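Vanadium-dependent bromoperoxidase (Corallina officinalis, PDB 1QHB) catalyses the bromination of organic substrates with hydrogen peroxide, using a bound vanadate as cofactor. Local coordinates at residues E154-M159 / E436-I441; N341-L346 / H378-V383; T384-R389 / G490-I495. All blocks are in the same frame, centred on the assembly; numbering follows the deposited sequence.

In the fold
Contacts 2 and 3 lie on one side of the chain's centre and contact 1 on the other. Contacts 2 and 3 share helix 376-402 and adjoin, their centres about 11 Å apart: Val383 O lies 3.1 Å from Cys492 SG. Both contacts also touch the second subunit. Contact 1 stands apart, its centre about 40 Å from that of contact 2 and 34 Å from that of contact 3. The vanadate-binding residues come near contacts 1 and 3: the Met159 side chain is about 9 Å from that of Arg406, and the Cys492 side chain about 10 Å from that of His485. Contact 2 lies away from the vanadate and calcium sites.

Contact 1: residues E154-M159 / E436-I441; sequences ELIAEM and EELSSI
Ile156, on the first turns of helix 153-167, meets the junction between helices 432-437 and 439-456 at Glu437 and Leu438. Its CA-CB bond points at the junction, and the contacting branch is CG2, which is anti to the backbone N (chi1 -66° for CG1) and lies 3.9 Å from Glu437 CB. Only the aliphatic root of this glutamate is used: its chain bends at chi2 (-101°), and the carboxylate takes no part. Ile156 also offers its backbone, with its O 3.9 Å from Leu438 CD2, while its CG2 is a looser 4.4 Å from that same CD2.

On the other flank of the helix, Glu158 forms a salt bridge with Arg404 and a hydrogen bond with Ser554.

Met159 contributes the base of its side chain. Met159 CB lies 4.1 Å from Leu438 CD1, and the rest of the chain, bent at both chi2 and chi3, carries the thioether away from the junction. Leu438 therefore spreads its two methyls over successive turns, CD2 at Ile156 and CD1 at Met159. It is the first residue past helix 432-437 to leave helical backbone angles and holds the N-cap position of helix 439-456; its side chain points to helix 153-167. Ala160 and Tyr163 extend its bed, and Val433 and Leu434 pack against Ile156.

This packing fixes the break between two successive helices against helix 153-167, the Met159 side chain about 9 Å from that of vanadate-binding Arg406. The Glu158 carboxylate is thus paired on the far flank, whereas the face toward the junction packs through aliphatic groups, Glu437 giving only its CB.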
# COMPACT_ATOMS: atom_id res chain seq x y z
N GLU A 154 -17.38 47.82 -21.30
CA GLU A 154 -17.68 47.50 -19.92
C GLU A 154 -17.07 48.45 -18.86
O GLU A 154 -17.70 48.93 -17.89
CB GLU A 154 -17.26 46.10 -19.55
CG GLU A 154 -17.89 45.66 -18.22
CD GLU A 154 -17.77 44.18 -17.93
OE1 GLU A 154 -17.09 43.47 -18.71
OE2 GLU A 154 -18.38 43.78 -16.94
N LEU A 155 -15.77 48.73 -19.01
CA LEU A 155 -15.05 49.57 -18.04
C LEU A 155 -15.55 51.00 -18.15
O LEU A 155 -15.74 51.74 -17.16
CB LEU A 155 -13.56 49.43 -18.32
CG LEU A 155 -12.52 50.10 -17.42
CD1 LEU A 155 -12.33 51.55 -17.84
CD2 LEU A 155 -12.89 50.08 -15.96
N ILE A 156 -15.80 51.43 -19.40
CA ILE A 156 -16.35 52.76 -19.62
C ILE A 156 -17.63 52.93 -18.81
O ILE A 156 -17.77 53.89 -18.04
CB ILE A 156 -16.59 53.03 -21.10
CG1 ILE A 156 -15.25 53.06 -21.85
CG2 ILE A 156 -17.35 54.35 -21.28
CD1 ILE A 156 -15.44 52.98 -23.35
N ALA A 157 -18.57 51.99 -18.98
CA ALA A 157 -19.79 52.03 -18.19
C ALA A 157 -19.53 51.90 -16.70
O ALA A 157 -20.32 52.43 -15.94
CB ALA A 157 -20.69 50.84 -18.58
N GLU A 158 -18.61 51.08 -16.20
CA GLU A 158 -18.32 50.95 -14.80
C GLU A 158 -17.80 52.28 -14.25
O GLU A 158 -18.20 52.62 -13.11
CB GLU A 158 -17.22 49.88 -14.60
CG GLU A 158 -17.85 48.47 -14.74
CD GLU A 158 -16.89 47.36 -14.43
OE1 GLU A 158 -15.63 47.52 -14.48
OE2 GLU A 158 -17.36 46.25 -14.10
N MET A 159 -16.89 52.95 -14.98
CA MET A 159 -16.38 54.23 -14.49
C MET A 159 -17.47 55.31 -14.48
O MET A 159 -17.61 56.03 -13.49
CB MET A 159 -15.18 54.74 -15.26
CG MET A 159 -13.89 53.99 -14.99
SD MET A 159 -13.50 53.87 -13.24
CE MET A 159 -13.06 55.53 -12.80
N GLU A 436 -13.15 60.27 -23.86
CA GLU A 436 -14.11 60.89 -24.76
C GLU A 436 -15.55 60.56 -24.41
O GLU A 436 -16.42 61.43 -24.43
CB GLU A 436 -13.79 60.45 -26.19
CG GLU A 436 -14.79 60.96 -27.22
CD GLU A 436 -14.62 60.19 -28.52
OE1 GLU A 436 -13.51 60.24 -29.09
OE2 GLU A 436 -15.59 59.53 -28.96
N GLU A 437 -15.84 59.29 -24.13
CA GLU A 437 -17.20 58.89 -23.82
C GLU A 437 -17.74 59.39 -22.48
O GLU A 437 -18.96 59.37 -22.38
CB GLU A 437 -17.31 57.36 -23.75
CG GLU A 437 -16.66 56.69 -24.94
CD GLU A 437 -17.65 56.25 -25.98
OE1 GLU A 437 -18.83 56.67 -25.93
OE2 GLU A 437 -17.19 55.46 -26.83
N LEU A 438 -16.91 59.74 -21.52
CA LEU A 438 -17.40 60.27 -20.25
C LEU A 438 -17.39 61.79 -20.19
O LEU A 438 -17.54 62.33 -19.08
CB LEU A 438 -16.45 59.80 -19.12
CG LEU A 438 -16.39 58.29 -18.85
CD1 LEU A 438 -15.38 58.03 -17.75
CD2 LEU A 438 -17.78 57.78 -18.49
N SER A 439 -17.16 62.46 -21.32
CA SER A 439 -17.02 63.91 -21.33
C SER A 439 -18.04 64.70 -20.55
O SER A 439 -17.55 65.48 -19.75
CB SER A 439 -16.98 64.45 -22.77
OG SER A 439 -18.30 64.44 -23.27
N SER A 440 -19.34 64.58 -20.70
CA SER A 440 -20.23 65.42 -19.90
C SER A 440 -20.14 65.10 -18.42
O SER A 440 -20.09 66.02 -17.60
CB SER A 440 -21.67 65.28 -20.37
OG SER A 440 -21.91 63.97 -20.82
N ILE A 441 -20.03 63.80 -18.06
CA ILE A 441 -19.81 63.49 -16.65
C ILE A 441 -18.56 64.16 -16.11
O ILE A 441 -18.59 64.66 -14.99
CB ILE A 441 -19.72 61.97 -16.47
CG1 ILE A 441 -21.08 61.35 -16.80
CG2 ILE A 441 -19.32 61.61 -15.05
CD1 ILE A 441 -20.95 59.84 -16.99

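Contact 2: residues N341-L346 / H378-V383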
# COMPACT_ATOMS: atom_id res chain seq x y z
N ASN A 341 -25.83 40.07 11.81
CA ASN A 341 -26.96 40.90 12.28
C ASN A 341 -28.26 40.43 11.64
O ASN A 341 -29.24 40.46 12.35
CB ASN A 341 -26.77 42.39 11.96
CG ASN A 341 -25.61 42.99 12.73
OD1 ASN A 341 -25.29 44.16 12.46
ND2 ASN A 341 -24.96 42.23 13.61
N ALA A 342 -28.19 40.04 10.37
CA ALA A 342 -29.38 39.52 9.68
C ALA A 342 -29.85 38.25 10.36
O ALA A 342 -31.01 38.08 10.72
CB ALA A 342 -29.06 39.22 8.23
N CYS A 343 -28.87 37.38 10.65
CA CYS A 343 -29.16 36.17 11.38
C CYS A 343 -29.81 36.37 12.72
O CYS A 343 -30.78 35.69 13.00
CB CYS A 343 -27.87 35.35 11.55
SG CYS A 343 -28.07 33.64 12.14
N LEU A 344 -29.33 37.33 13.50
CA LEU A 344 -29.92 37.65 14.79
C LEU A 344 -31.36 38.15 14.68
O LEU A 344 -32.18 37.76 15.50
CB LEU A 344 -29.05 38.65 15.52
CG LEU A 344 -27.65 38.22 15.96
CD1 LEU A 344 -26.87 39.46 16.40
CD2 LEU A 344 -27.72 37.24 17.13
N ILE A 345 -31.69 38.93 13.66
CA ILE A 345 -33.07 39.39 13.43
C ILE A 345 -33.95 38.16 13.15
O ILE A 345 -35.08 38.06 13.64
CB ILE A 345 -33.08 40.37 12.25
CG1 ILE A 345 -32.42 41.70 12.70
CG2 ILE A 345 -34.51 40.70 11.81
CD1 ILE A 345 -32.17 42.69 11.56
N LEU A 346 -33.47 37.27 12.27
CA LEU A 346 -34.22 36.10 11.85
C LEU A 346 -34.44 35.22 13.06
O LEU A 346 -35.57 34.75 13.26
CB LEU A 346 -33.52 35.30 10.74
CG LEU A 346 -33.30 35.99 9.40
CD1 LEU A 346 -32.37 35.24 8.48
CD2 LEU A 346 -34.63 36.20 8.70
N HIS A 378 -25.57 26.41 15.71
CA HIS A 378 -24.97 25.85 14.51
C HIS A 378 -24.82 26.93 13.45
O HIS A 378 -23.71 27.15 12.95
CB HIS A 378 -25.79 24.69 14.04
CG HIS A 378 -25.17 23.85 12.98
ND1 HIS A 378 -25.78 22.71 12.50
CD2 HIS A 378 -23.98 23.97 12.33
CE1 HIS A 378 -24.98 22.17 11.59
NE2 HIS A 378 -23.89 22.90 11.46
N VAL A 379 -25.94 27.58 13.07
CA VAL A 379 -25.88 28.63 12.08
C VAL A 379 -25.05 29.85 12.50
O VAL A 379 -24.42 30.56 11.68
CB VAL A 379 -27.30 29.05 11.63
CG1 VAL A 379 -28.13 29.78 12.67
CG2 VAL A 379 -27.16 29.89 10.35
N LEU A 380 -25.02 30.16 13.78
CA LEU A 380 -24.25 31.31 14.27
C LEU A 380 -22.77 31.03 14.11
O LEU A 380 -22.09 32.00 13.74
CB LEU A 380 -24.57 31.65 15.72
CG LEU A 380 -25.92 32.37 15.93
CD1 LEU A 380 -26.28 32.31 17.41
CD2 LEU A 380 -25.82 33.81 15.44
N SER A 381 -22.27 29.79 14.28
CA SER A 381 -20.84 29.58 14.03
C SER A 381 -20.51 29.43 12.55
O SER A 381 -19.48 29.87 12.05
CB SER A 381 -20.33 28.35 14.77
OG SER A 381 -20.00 28.65 16.11
N LEU A 382 -21.41 28.75 11.85
CA LEU A 382 -21.21 28.46 10.43
C LEU A 382 -21.20 29.72 9.59
O LEU A 382 -20.36 29.83 8.69
CB LEU A 382 -22.25 27.43 9.95
CG LEU A 382 -22.06 26.66 8.66
CD1 LEU A 382 -20.64 26.12 8.54
CD2 LEU A 382 -23.04 25.49 8.54
N VAL A 383 -22.04 30.74 9.90
CA VAL A 383 -22.05 31.92 9.03
C VAL A 383 -20.76 32.71 9.11
O VAL A 383 -20.35 33.48 8.22
CB VAL A 383 -23.30 32.74 9.40
CG1 VAL A 383 -23.17 33.38 10.78
CG2 VAL A 383 -23.50 33.83 8.37
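Cys343 reaches from helix 337-349 between Val379 and Leu380 of helix 376-402, and its CA is also the one nearest to the partner helix, 7.5 Å from the CA of Leu380. From CA the bond to CB heads at that helix. CB itself serves as the stem, and the contact is made one atom further out: with SG anti to the backbone N (chi1 -168°), the sulfur is extended toward the opposing side chains. There Cys343 SG lies 3.9 Å from Val379 CG1 and, almost equally close, 4.0 Å from Leu380 CD2. Both approaches are apolar, so the thiol acts here as a compact hydrophobic group.

Val379 places CG1 between its own backbone N and carbonyl carbon (chi1 69°), and this is the methyl that meets the sulfur. Leu380 starts off to one side but bends inward at its end, and its CD2 touches a second residue as well, lying 4.3 Å from Leu344 CD2.

The two helices run nearly antiparallel, at 168°, with their axes 10.7 Å apart, a wide spacing bridged by side-chain ends. Leu496 of helix 484-499 packs on both Cys343 and Val379, while strands 270-273 and 276-285 cover Leu344 through Ile271, Tyr273 and Ile278. Beyond Leu380, Tyr336 of the second subunit hydrogen-bonds to its carbonyl O, bringing the dodecamer's subunit interface up to this antiparallel pair.

Contact 3: residues T384-R389 / G490-I495; sequences TEVATR and GACVTI
Val386 supplies every close apolar contact from helix 376-402, wedging its two methyls among Ala491, Cys492 and Ile495 of helix 484-499. Its CG2 lies 3.8 Å from Ala491 CB and 4.2 Å from Cys492 SG. Val386 CG1 is the methyl nearest Ile495, 3.9 Å from its CG1, and Val386 CG2 is 4.1 Å from that atom. The small Ala491 opposite Val386 is consistent with the close approach of the axes, 8.6 Å, which cross at 148°.

Between the segments the contacts are apolar; side-chain hydrogen bonds lie within each helix or lead to the second subunit. Arg389 NH1 donates to Glu385 O at 2.7 Å, the oxygen at the guanidinium edge, close to its plane. Thr494 OG1 donates to Gly490 O, also at 2.7 Å, nearly in line with C=O.

Charge pairing leads outward: Arg389 NE forms a salt bridge with Asp133, and its NH1 another with Glu385 of the second subunit. Helix 484-499 carries vanadate-binding Gly484 and His485 at its start, the Cys492 side chain about 10 Å from that of His485. Helix 553-574 closes a further side, Ile570 packing on Val386 and Ala567 on Thr494, while helix 337-349 presents Tyr339 to Cys492.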
# COMPACT_ATOMS: atom_id res chain seq x y z
N THR A 384 -20.12 32.66 10.28
CA THR A 384 -18.89 33.43 10.52
C THR A 384 -17.66 32.64 10.12
O THR A 384 -16.73 33.25 9.61
CB THR A 384 -18.74 33.83 12.01
OG1 THR A 384 -18.77 32.63 12.80
CG2 THR A 384 -19.89 34.69 12.48
N GLU A 385 -17.67 31.32 10.25
CA GLU A 385 -16.46 30.52 9.94
C GLU A 385 -16.15 30.44 8.46
O GLU A 385 -14.97 30.28 8.11
CB GLU A 385 -16.55 29.13 10.53
CG GLU A 385 -16.94 27.98 9.60
CD GLU A 385 -17.10 26.67 10.34
OE1 GLU A 385 -17.73 26.66 11.42
OE2 GLU A 385 -16.61 25.59 9.89
N VAL A 386 -17.13 30.59 7.57
CA VAL A 386 -16.83 30.52 6.13
C VAL A 386 -16.09 31.78 5.72
O VAL A 386 -15.55 31.75 4.63
CB VAL A 386 -18.09 30.41 5.27
CG1 VAL A 386 -18.84 29.14 5.66
CG2 VAL A 386 -19.08 31.59 5.41
N ALA A 387 -16.14 32.89 6.46
CA ALA A 387 -15.51 34.12 6.00
C ALA A 387 -14.04 34.03 5.68
O ALA A 387 -13.59 34.58 4.67
CB ALA A 387 -15.80 35.27 6.95
N THR A 388 -13.22 33.42 6.51
CA THR A 388 -11.77 33.38 6.23
C THR A 388 -11.44 32.40 5.13
O THR A 388 -10.54 32.66 4.33
CB THR A 388 -10.99 33.05 7.52
OG1 THR A 388 -11.66 31.93 8.16
CG2 THR A 388 -10.99 34.26 8.43
N ARG A 389 -12.33 31.41 4.87
CA ARG A 389 -12.07 30.49 3.77
C ARG A 389 -12.30 31.25 2.46
O ARG A 389 -11.51 31.08 1.53
CB ARG A 389 -12.96 29.26 3.87
CG ARG A 389 -12.47 28.26 4.87
CD ARG A 389 -13.02 28.46 6.28
NE ARG A 389 -12.29 27.59 7.21
CZ ARG A 389 -12.32 27.76 8.54
NH1 ARG A 389 -12.97 28.76 9.12
NH2 ARG A 389 -11.63 26.89 9.29
N GLY A 490 -21.16 36.83 -0.29
CA GLY A 490 -21.60 35.68 -1.03
C GLY A 490 -21.62 34.40 -0.23
O GLY A 490 -22.55 33.62 -0.35
N ALA A 491 -20.51 34.15 0.48
CA ALA A 491 -20.46 32.93 1.28
C ALA A 491 -21.46 32.99 2.43
O ALA A 491 -22.06 31.96 2.70
CB ALA A 491 -19.06 32.78 1.85
N CYS A 492 -21.50 34.07 3.19
CA CYS A 492 -22.37 34.19 4.31
C CYS A 492 -23.87 34.13 3.95
O CYS A 492 -24.60 33.44 4.65
CB CYS A 492 -22.04 35.50 5.08
SG CYS A 492 -20.44 35.56 5.88
N VAL A 493 -24.35 34.80 2.90
CA VAL A 493 -25.78 34.71 2.64
C VAL A 493 -26.14 33.33 2.07
O VAL A 493 -27.25 32.90 2.29
CB VAL A 493 -26.40 35.87 1.82
CG1 VAL A 493 -26.16 37.23 2.49
CG2 VAL A 493 -25.88 35.85 0.41
N THR A 494 -25.21 32.61 1.45
CA THR A 494 -25.41 31.24 1.01
C THR A 494 -25.65 30.36 2.23
O THR A 494 -26.68 29.65 2.23
CB THR A 494 -24.21 30.74 0.19
OG1 THR A 494 -24.16 31.57 -0.97
CG2 THR A 494 -24.36 29.29 -0.29
N ILE A 495 -24.89 30.57 3.31
CA ILE A 495 -25.12 29.75 4.52
C ILE A 495 -26.49 30.03 5.10
O ILE A 495 -27.21 29.12 5.58
CB ILE A 495 -24.04 30.07 5.58
CG1 ILE A 495 -22.66 29.57 5.23
CG2 ILE A 495 -24.44 29.51 6.98
CD1 ILE A 495 -22.57 28.09 4.80